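Long-range contact in NAD-dependent epimerase/dehydratase (PDB 3GPI), which is of unknown function but belongs to the NAD-dependent epimerase/dehydratase family and probably binds a dinucleotide cofactor through its Rossmann fold: residues 7-12 with 65-70. Sequence-based numbering, arbitrary orientation.
Sequences LIAGCG and EILVYC
Strands 7-9 and 66-69 run parallel, the axes of these short strand segments 4.8 Å apart at closest approach and 18° from parallel. Four backbone hydrogen bonds, each nearly along its C=O axis, fix the register: L7 N and A9 N donate to I66 O and V68 O, while L7 O and A9 O accept from V68 N and C70 N.

On one face stand L7, A9, L67 and Y69. The register pairs L7 with L67, and with CG anti to the backbone N (chi1 172° in both) and matching second torsions they lie side by side, L7 CG 4.1 Å from L67 CD1. That same L67 methyl comes within 4.3 Å of A9 CB. A9 CB lies 3.7 Å from Y69 CD1, oblique to the ring. Helix 86-95 packs on L67 and Y69. The other face carries I8 and V68, with helix 13-24 against both; I8 CG2, anti to its backbone N, meets C70 SG at 4.0 Å.

At G10, phi is 107°, where a CB would crowd the preceding carbonyl and approach C70 CB. G10 and G12 belong to a GxGxxG-type sequence, and G12 occupies the N-cap position before helix 13-24, consistent with a Rossmann dinucleotide-binding turn. Chemically, L7 and A9 spend their amides on strand 66-69 and its end, I8 bonds to strand 29-33, and largely apolar side chains pack on both faces, whereas G10 O is buried without a partner in the model.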
ATOM      1  N   LEU A   7      -4.724  -7.168 -14.457  1.00 12.90           N
ATOM      2  CA  LEU A   7      -4.348  -5.802 -14.853  1.00 13.32           C
ATOM      3  C   LEU A   7      -4.017  -5.027 -13.596  1.00 12.48           C
ATOM      4  O   LEU A   7      -4.824  -5.002 -12.672  1.00 13.26           O
ATOM      5  CB  LEU A   7      -5.498  -5.136 -15.588  1.00 13.52           C
ATOM      6  CG  LEU A   7      -5.317  -3.652 -15.901  1.00 13.72           C
ATOM      7  CD1 LEU A   7      -4.085  -3.359 -16.720  1.00 16.67           C
ATOM      8  CD2 LEU A   7      -6.584  -3.177 -16.607  1.00 15.77           C
ATOM      9  N   ILE A   8      -2.807  -4.462 -13.555  1.00 13.42           N
ATOM     10  CA  ILE A   8      -2.399  -3.612 -12.427  1.00 13.84           C
ATOM     11  C   ILE A   8      -2.399  -2.165 -12.922  1.00 14.48           C
ATOM     12  O   ILE A   8      -1.590  -1.825 -13.802  1.00 15.59           O
ATOM     13  CB  ILE A   8      -0.997  -3.996 -11.940  1.00 13.98           C
ATOM     14  CG1 ILE A   8      -0.982  -5.460 -11.435  1.00 14.84           C
ATOM     15  CG2 ILE A   8      -0.542  -3.018 -10.829  1.00 14.46           C
ATOM     16  CD1 ILE A   8       0.402  -6.021 -11.145  1.00 16.02           C
ATOM     17  N   ALA A   9      -3.306  -1.346 -12.415  1.00 15.70           N
ATOM     18  CA  ALA A   9      -3.342   0.060 -12.799  1.00 17.12           C
ATOM     19  C   ALA A   9      -2.514   0.827 -11.799  1.00 18.46           C
ATOM     20  O   ALA A   9      -2.866   0.900 -10.626  1.00 19.11           O
ATOM     21  CB  ALA A   9      -4.732   0.579 -12.817  1.00 17.91           C
ATOM     22  N   GLY A  10      -1.414   1.399 -12.282  1.00 19.89           N
ATOM     23  CA  GLY A  10      -0.467   2.099 -11.443  1.00 21.60           C
ATOM     24  C   GLY A  10       0.773   1.255 -11.290  1.00 22.21           C
ATOM     25  O   GLY A  10       0.743   0.199 -10.638  1.00 24.13           O
ATOM     26  N   CYS A  11       1.875   1.718 -11.870  1.00 22.10           N
ATOM     27  CA  CYS A  11       3.123   0.964 -11.879  1.00 21.80           C
ATOM     28  C   CYS A  11       4.235   1.645 -11.099  1.00 21.33           C
ATOM     29  O   CYS A  11       5.391   1.729 -11.539  1.00 21.64           O
ATOM     30  CB  CYS A  11       3.586   0.688 -13.306  1.00 21.41           C
ATOM     31  SG  CYS A  11       2.457  -0.392 -14.227  1.00 23.76           S
ATOM     32  N   GLY A  12       3.877   2.141  -9.925  1.00 21.90           N
ATOM     33  CA  GLY A  12       4.900   2.514  -8.966  1.00 20.72           C
ATOM     34  C   GLY A  12       5.533   1.282  -8.341  1.00 20.07           C
ATOM     35  O   GLY A  12       5.398   0.133  -8.824  1.00 19.93           O
ATOM     36  N   GLU A  65      -9.248 -10.927 -15.475  1.00 14.15           N
ATOM     37  CA  GLU A  65     -10.183 -11.405 -14.467  1.00 15.16           C
ATOM     38  C   GLU A  65     -10.016 -10.622 -13.172  1.00 13.58           C
ATOM     39  O   GLU A  65     -10.945 -10.578 -12.370  1.00 14.47           O
ATOM     40  CB  GLU A  65      -9.927 -12.877 -14.190  1.00 15.84           C
ATOM     41  CG  GLU A  65     -10.632 -13.779 -15.219  1.00 21.41           C
ATOM     42  CD  GLU A  65      -9.750 -14.323 -16.331  1.00 28.33           C
ATOM     43  OE1 GLU A  65      -8.509 -14.470 -16.169  1.00 29.80           O
ATOM     44  OE2 GLU A  65     -10.342 -14.678 -17.382  1.00 30.25           O
ATOM     45  N   ILE A  66      -8.833 -10.032 -12.957  1.00 13.71           N
ATOM     46  CA  ILE A  66      -8.564  -9.312 -11.726  1.00 12.82           C
ATOM     47  C   ILE A  66      -8.000  -7.932 -12.054  1.00 12.30           C
ATOM     48  O   ILE A  66      -7.093  -7.807 -12.896  1.00 13.09           O
ATOM     49  CB  ILE A  66      -7.542 -10.069 -10.836  1.00 13.19           C
ATOM     50  CG1 ILE A  66      -7.994 -11.484 -10.512  1.00 16.57           C
ATOM     51  CG2 ILE A  66      -7.189  -9.286  -9.560  1.00 15.14           C
ATOM     52  CD1 ILE A  66      -9.137 -11.601  -9.543  1.00 21.55           C
ATOM     53  N   LEU A  67      -8.573  -6.888 -11.431  1.00 12.67           N
ATOM     54  CA  LEU A  67      -7.972  -5.558 -11.456  1.00 12.98           C
ATOM     55  C   LEU A  67      -7.340  -5.258 -10.116  1.00 13.07           C
ATOM     56  O   LEU A  67      -8.014  -5.412  -9.102  1.00 13.05           O
ATOM     57  CB  LEU A  67      -9.042  -4.516 -11.748  1.00 13.65           C
ATOM     58  CG  LEU A  67      -8.608  -3.047 -11.623  1.00 14.03           C
ATOM     59  CD1 LEU A  67      -7.530  -2.664 -12.630  1.00 16.87           C
ATOM     60  CD2 LEU A  67      -9.848  -2.151 -11.781  1.00 14.97           C
ATOM     61  N   VAL A  68      -6.060  -4.856 -10.109  1.00 12.94           N
ATOM     62  CA  VAL A  68      -5.463  -4.290  -8.900  1.00 12.45           C
ATOM     63  C   VAL A  68      -5.264  -2.809  -9.184  1.00 12.16           C
ATOM     64  O   VAL A  68      -4.525  -2.464 -10.108  1.00 14.04           O
ATOM     65  CB  VAL A  68      -4.095  -4.948  -8.556  1.00 11.89           C
ATOM     66  CG1 VAL A  68      -3.564  -4.356  -7.268  1.00 13.70           C
ATOM     67  CG2 VAL A  68      -4.264  -6.443  -8.421  1.00 13.23           C
ATOM     68  N   TYR A  69      -5.938  -1.957  -8.424  1.00 14.22           N
ATOM     69  CA  TYR A  69      -5.892  -0.538  -8.694  1.00 16.06           C
ATOM     70  C   TYR A  69      -5.055   0.138  -7.622  1.00 16.78           C
ATOM     71  O   TYR A  69      -5.453   0.163  -6.464  1.00 16.27           O
ATOM     72  CB  TYR A  69      -7.320   0.016  -8.723  1.00 16.89           C
ATOM     73  CG  TYR A  69      -7.423   1.409  -9.285  1.00 19.47           C
ATOM     74  CD1 TYR A  69      -7.576   1.611 -10.646  1.00 19.95           C
ATOM     75  CD2 TYR A  69      -7.343   2.518  -8.446  1.00 22.67           C
ATOM     76  CE1 TYR A  69      -7.649   2.878 -11.168  1.00 23.53           C
ATOM     77  CE2 TYR A  69      -7.441   3.797  -8.956  1.00 25.72           C
ATOM     78  CZ  TYR A  69      -7.579   3.965 -10.316  1.00 25.27           C
ATOM     79  OH  TYR A  69      -7.648   5.235 -10.823  1.00 27.40           O
ATOM     80  N   CYS A  70      -3.918   0.665  -8.056  1.00 18.39           N
ATOM     81  CA  CYS A  70      -2.929   1.296  -7.176  1.00 21.81           C
ATOM     82  C   CYS A  70      -2.866   2.818  -7.365  1.00 23.59           C
ATOM     83  O   CYS A  70      -2.213   3.486  -6.558  1.00 24.62           O
ATOM     84  CB  CYS A  70      -1.555   0.751  -7.506  1.00 22.83           C
ATOM     85  SG  CYS A  70      -1.410  -1.026  -7.494  1.00 26.29           S
TER